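Local coordinates for protein putative cytochrome C (Sinorhizobium meliloti, PDB 4PWA) that probably carries electrons through a covalently bound heme c, as a small c-type cytochrome linked to bacterial sulfite oxidation, at residues L6-S17 and L67-Y78. Numbering follows the deposited sequence. Where two conformers were deposited one is given.
Sequences LALGREIFLERS and LTDEEIEAVALY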
loop_
_atom_site.group_PDB
_atom_site.type_symbol
_atom_site.label_atom_id
_atom_site.label_comp_id
_atom_site.label_asym_id
_atom_site.label_seq_id
_atom_site.Cartn_x
_atom_site.Cartn_y
_atom_site.Cartn_z
ATOM N N LEU A 6 -20.485 10.149 15.137
ATOM C CA LEU A 6 -19.613 9.112 14.574
ATOM C C LEU A 6 -19.426 9.258 13.064
ATOM O O LEU A 6 -18.306 9.157 12.562
ATOM C CB LEU A 6 -20.158 7.704 14.870
ATOM C CG LEU A 6 -19.493 6.932 16.021
ATOM C CD1 LEU A 6 -19.877 7.507 17.405
ATOM C CD2 LEU A 6 -19.849 5.442 15.896
ATOM N N ALA A 7 -20.529 9.459 12.347
ATOM C CA ALA A 7 -20.478 9.748 10.914
ATOM C C ALA A 7 -19.545 10.925 10.629
ATOM O O ALA A 7 -18.816 10.914 9.625
ATOM C CB ALA A 7 -21.872 10.046 10.382
ATOM N N LEU A 8 -19.574 11.923 11.520
ATOM C CA LEU A 8 -18.745 13.120 11.388
ATOM C C LEU A 8 -17.256 12.791 11.510
ATOM O O LEU A 8 -16.482 13.126 10.624
ATOM C CB LEU A 8 -19.151 14.190 12.415
ATOM C CG LEU A 8 -18.295 15.471 12.493
ATOM C CD1 LEU A 8 -18.032 16.097 11.120
ATOM C CD2 LEU A 8 -18.947 16.489 13.442
ATOM N N GLY A 9 -16.866 12.142 12.605
ATOM C CA GLY A 9 -15.482 11.704 12.805
ATOM C C GLY A 9 -14.972 10.843 11.659
ATOM O O GLY A 9 -13.856 11.051 11.145
ATOM N N ARG A 10 -15.805 9.893 11.244
ATOM C CA ARG A 10 -15.515 9.039 10.092
ATOM C C ARG A 10 -15.187 9.887 8.857
ATOM O O ARG A 10 -14.204 9.659 8.177
ATOM C CB ARG A 10 -16.721 8.128 9.812
ATOM C CG ARG A 10 -16.447 6.903 8.951
ATOM C CD ARG A 10 -17.692 6.003 8.902
ATOM N NE ARG A 10 -17.848 5.203 10.118
ATOM C CZ ARG A 10 -19.010 4.751 10.582
ATOM N NH1 ARG A 10 -20.142 5.029 9.944
ATOM N NH2 ARG A 10 -19.038 4.025 11.693
ATOM N N GLU A 11 -16.024 10.874 8.575
ATOM C CA GLU A 11 -15.809 11.725 7.393
ATOM C C GLU A 11 -14.523 12.566 7.524
ATOM O O GLU A 11 -13.850 12.825 6.538
ATOM C CB GLU A 11 -17.018 12.619 7.140
ATOM C CG GLU A 11 -16.917 13.473 5.881
ATOM C CD GLU A 11 -18.166 14.291 5.624
ATOM O OE1 GLU A 11 -19.228 13.690 5.340
ATOM O OE2 GLU A 11 -18.086 15.531 5.703
ATOM N N ILE A 12 -14.192 12.984 8.740
ATOM C CA ILE A 12 -12.979 13.756 8.959
ATOM C C ILE A 12 -11.799 12.836 8.717
ATOM O O ILE A 12 -10.836 13.211 8.041
ATOM C CB ILE A 12 -12.938 14.369 10.391
ATOM C CG1 ILE A 12 -14.009 15.458 10.530
ATOM C CG2 ILE A 12 -11.570 14.952 10.715
ATOM C CD1 ILE A 12 -14.354 15.824 11.961
ATOM N N PHE A 13 -11.900 11.623 9.259
ATOM C CA PHE A 13 -10.838 10.616 9.159
ATOM C C PHE A 13 -10.563 10.203 7.723
ATOM O O PHE A 13 -9.421 9.968 7.353
ATOM C CB PHE A 13 -11.211 9.383 9.977
ATOM C CG PHE A 13 -10.079 8.428 10.174
ATOM C CD1 PHE A 13 -9.829 7.427 9.251
ATOM C CD2 PHE A 13 -9.254 8.538 11.269
ATOM C CE1 PHE A 13 -8.790 6.557 9.422
ATOM C CE2 PHE A 13 -8.204 7.656 11.449
ATOM C CZ PHE A 13 -7.980 6.666 10.529
ATOM N N LEU A 14 -11.619 10.129 6.921
ATOM C CA LEU A 14 -11.521 9.700 5.524
ATOM C C LEU A 14 -11.376 10.806 4.465
ATOM O O LEU A 14 -10.678 10.602 3.479
ATOM C CB LEU A 14 -12.743 8.847 5.165
ATOM C CG LEU A 14 -12.723 7.432 5.753
ATOM C CD1 LEU A 14 -14.092 6.820 5.650
ATOM C CD2 LEU A 14 -11.665 6.563 5.027
ATOM N N GLU A 15 -12.009 11.966 4.672
ATOM C CA GLU A 15 -12.149 12.966 3.607
ATOM C C GLU A 15 -11.626 14.349 3.975
ATOM O O GLU A 15 -10.834 14.918 3.251
ATOM C CB GLU A 15 -13.614 13.066 3.176
ATOM C CG GLU A 15 -14.123 11.825 2.461
ATOM C CD GLU A 15 -13.507 11.658 1.084
ATOM O OE1 GLU A 15 -14.018 12.271 0.122
ATOM O OE2 GLU A 15 -12.510 10.913 0.964
ATOM N N ARG A 16 -12.046 14.887 5.106
ATOM C CA ARG A 16 -11.727 16.297 5.434
ATOM C C ARG A 16 -10.278 16.579 5.843
ATOM O O ARG A 16 -9.745 17.648 5.532
ATOM C CB ARG A 16 -12.635 16.803 6.547
ATOM C CG ARG A 16 -14.111 16.614 6.285
ATOM C CD ARG A 16 -14.889 17.430 7.296
ATOM N NE ARG A 16 -16.315 17.249 7.180
ATOM C CZ ARG A 16 -17.211 17.852 7.951
ATOM N NH1 ARG A 16 -16.819 18.676 8.914
ATOM N NH2 ARG A 16 -18.504 17.625 7.758
ATOM N N SER A 17 -9.654 15.644 6.554
ATOM C CA SER A 17 -8.284 15.829 7.026
ATOM C C SER A 17 -7.302 15.974 5.878
ATOM O O SER A 17 -7.483 15.380 4.831
ATOM C CB SER A 17 -7.862 14.662 7.921
ATOM O OG SER A 17 -8.218 13.414 7.352
ATOM N N LEU A 67 -8.427 21.773 10.211
ATOM C CA LEU A 67 -9.563 21.334 11.020
ATOM C C LEU A 67 -9.830 22.320 12.143
ATOM O O LEU A 67 -8.895 22.798 12.785
ATOM C CB LEU A 67 -9.312 19.939 11.610
ATOM C CG LEU A 67 -9.681 18.665 10.828
ATOM C CD1 LEU A 67 -9.741 18.850 9.327
ATOM C CD2 LEU A 67 -8.725 17.529 11.196
ATOM N N THR A 68 -11.106 22.624 12.365
ATOM C CA THR A 68 -11.523 23.432 13.510
ATOM C C THR A 68 -11.357 22.599 14.763
ATOM O O THR A 68 -11.189 21.385 14.690
ATOM C CB THR A 68 -13.000 23.833 13.445
ATOM O OG1 THR A 68 -13.821 22.657 13.483
ATOM C CG2 THR A 68 -13.298 24.642 12.197
ATOM N N ASP A 69 -11.433 23.250 15.912
ATOM C CA ASP A 69 -11.245 22.563 17.172
ATOM C C ASP A 69 -12.319 21.494 17.401
ATOM O O ASP A 69 -11.992 20.390 17.850
ATOM C CB ASP A 69 -11.150 23.567 18.329
ATOM C CG ASP A 69 -9.834 24.375 18.300
ATOM O OD1 ASP A 69 -8.946 24.064 17.472
ATOM O OD2 ASP A 69 -9.686 25.324 19.105
ATOM N N GLU A 70 -13.573 21.798 17.052
ATOM C CA GLU A 70 -14.671 20.830 17.211
ATOM C C GLU A 70 -14.518 19.617 16.287
ATOM O O GLU A 70 -14.931 18.521 16.634
ATOM C CB GLU A 70 -16.040 21.487 16.983
ATOM C CG GLU A 70 -17.153 20.939 17.913
ATOM C CD GLU A 70 -17.774 19.608 17.436
ATOM O OE1 GLU A 70 -18.695 19.680 16.577
ATOM O OE2 GLU A 70 -17.370 18.510 17.937
ATOM N N GLU A 71 -13.931 19.817 15.112
ATOM C CA GLU A 71 -13.647 18.707 14.209
ATOM C C GLU A 71 -12.559 17.810 14.780
ATOM O O GLU A 71 -12.613 16.588 14.632
ATOM C CB GLU A 71 -13.198 19.209 12.835
ATOM C CG GLU A 71 -14.319 19.715 11.950
ATOM C CD GLU A 71 -13.809 20.237 10.632
ATOM O OE1 GLU A 71 -12.923 21.116 10.655
ATOM O OE2 GLU A 71 -14.279 19.763 9.571
ATOM N N ILE A 72 -11.551 18.420 15.398
ATOM C CA ILE A 72 -10.498 17.657 16.044
ATOM C C ILE A 72 -11.092 16.814 17.190
ATOM O O ILE A 72 -10.725 15.652 17.364
ATOM C CB ILE A 72 -9.360 18.580 16.546
ATOM C CG1 ILE A 72 -8.616 19.182 15.340
ATOM C CG2 ILE A 72 -8.407 17.815 17.474
ATOM C CD1 ILE A 72 -7.598 20.256 15.685
ATOM N N GLU A 73 -12.017 17.392 17.953
ATOM C CA GLU A 73 -12.673 16.643 19.028
ATOM C C GLU A 73 -13.463 15.481 18.465
ATOM O O GLU A 73 -13.499 14.414 19.064
ATOM C CB GLU A 73 -13.634 17.523 19.828
ATOM C CG GLU A 73 -12.978 18.452 20.805
ATOM C CD GLU A 73 -13.995 19.319 21.541
ATOM O OE1 GLU A 73 -15.027 18.769 22.009
ATOM O OE2 GLU A 73 -13.772 20.551 21.648
ATOM N N ALA A 74 -14.102 15.699 17.314
ATOM C CA ALA A 74 -15.018 14.708 16.750
ATOM C C ALA A 74 -14.242 13.495 16.217
ATOM O O ALA A 74 -14.614 12.348 16.485
ATOM C CB ALA A 74 -15.893 15.337 15.681
ATOM N N VAL A 75 -13.142 13.745 15.515
ATOM C CA VAL A 75 -12.258 12.669 15.084
ATOM C C VAL A 75 -11.545 11.990 16.260
ATOM O O VAL A 75 -11.220 10.825 16.166
ATOM C CB VAL A 75 -11.193 13.149 14.047
ATOM C CG1 VAL A 75 -10.044 13.829 14.727
ATOM C CG2 VAL A 75 -10.693 11.979 13.229
ATOM N N ALA A 76 -11.288 12.715 17.354
ATOM C CA ALA A 76 -10.714 12.103 18.567
ATOM C C ALA A 76 -11.726 11.161 19.225
ATOM O O ALA A 76 -11.399 10.016 19.540
ATOM C CB ALA A 76 -10.251 13.163 19.555
ATOM N N LEU A 77 -12.947 11.649 19.425
ATOM C CA LEU A 77 -14.044 10.818 19.927
ATOM C C LEU A 77 -14.259 9.561 19.070
ATOM O O LEU A 77 -14.413 8.457 19.603
ATOM C CB LEU A 77 -15.350 11.623 19.990
ATOM C CG LEU A 77 -16.596 10.854 20.443
ATOM C CD1 LEU A 77 -16.369 10.199 21.823
ATOM C CD2 LEU A 77 -17.846 11.760 20.458
ATOM N N TYR A 78 -14.262 9.741 17.748
ATOM C CA TYR A 78 -14.534 8.664 16.802
ATOM C C TYR A 78 -13.493 7.568 16.918
ATOM O O TYR A 78 -13.816 6.419 17.193
ATOM C CB TYR A 78 -14.580 9.219 15.361
ATOM C CG TYR A 78 -14.512 8.169 14.264
ATOM C CD1 TYR A 78 -15.571 7.296 14.041
ATOM C CD2 TYR A 78 -13.389 8.056 13.452
ATOM C CE1 TYR A 78 -15.516 6.335 13.052
ATOM C CE2 TYR A 78 -13.318 7.093 12.449
ATOM C CZ TYR A 78 -14.377 6.237 12.262
ATOM O OH TYR A 78 -14.303 5.280 11.299
#
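Leu6 begins the contact by laying its carbonyl oxygen near CD1 of the Tyr78 ring, while Leu8 reaches Ala74 CB with CD2 (4.0 Å). Gly9 lies where the helices come closest, its CA 4.1 Å from that of Val75; having no side chain, it lets the backbones approach, with Gly9 CA against Ala74 O and Tyr78 CB. Tyr78 is the knob, set among Leu6, Gly9, Arg10 and Phe13. With its CG anti to the backbone N (chi1 166°), the ring lies with one face against the first helix, Arg10 N over its centre and Arg10 CB making a CH-pi contact. Asp29 takes both Arg10 NE, in a salt bridge, and the Tyr78 hydroxyl, in a hydrogen bond. Branched Ile12 fills two places, CG2 against Val75 CB (3.8 Å) and CD1 against Glu71 CB (3.7 Å). Phe13 offers CB to Tyr78 CE2, and its side chain packs against heme-bound Cys21 and near His25, an axial iron ligand. Arg16 NH1 donates to Glu71 OE2 (2.8 Å, 159°), while its NE and NH2 grip Glu11 OE2; Glu71 also closes a capping box with Thr68. Crossing at 101° with axes 7.8 Å apart, these N- and C-terminal helices form the near-perpendicular pair characteristic of the cytochrome c fold.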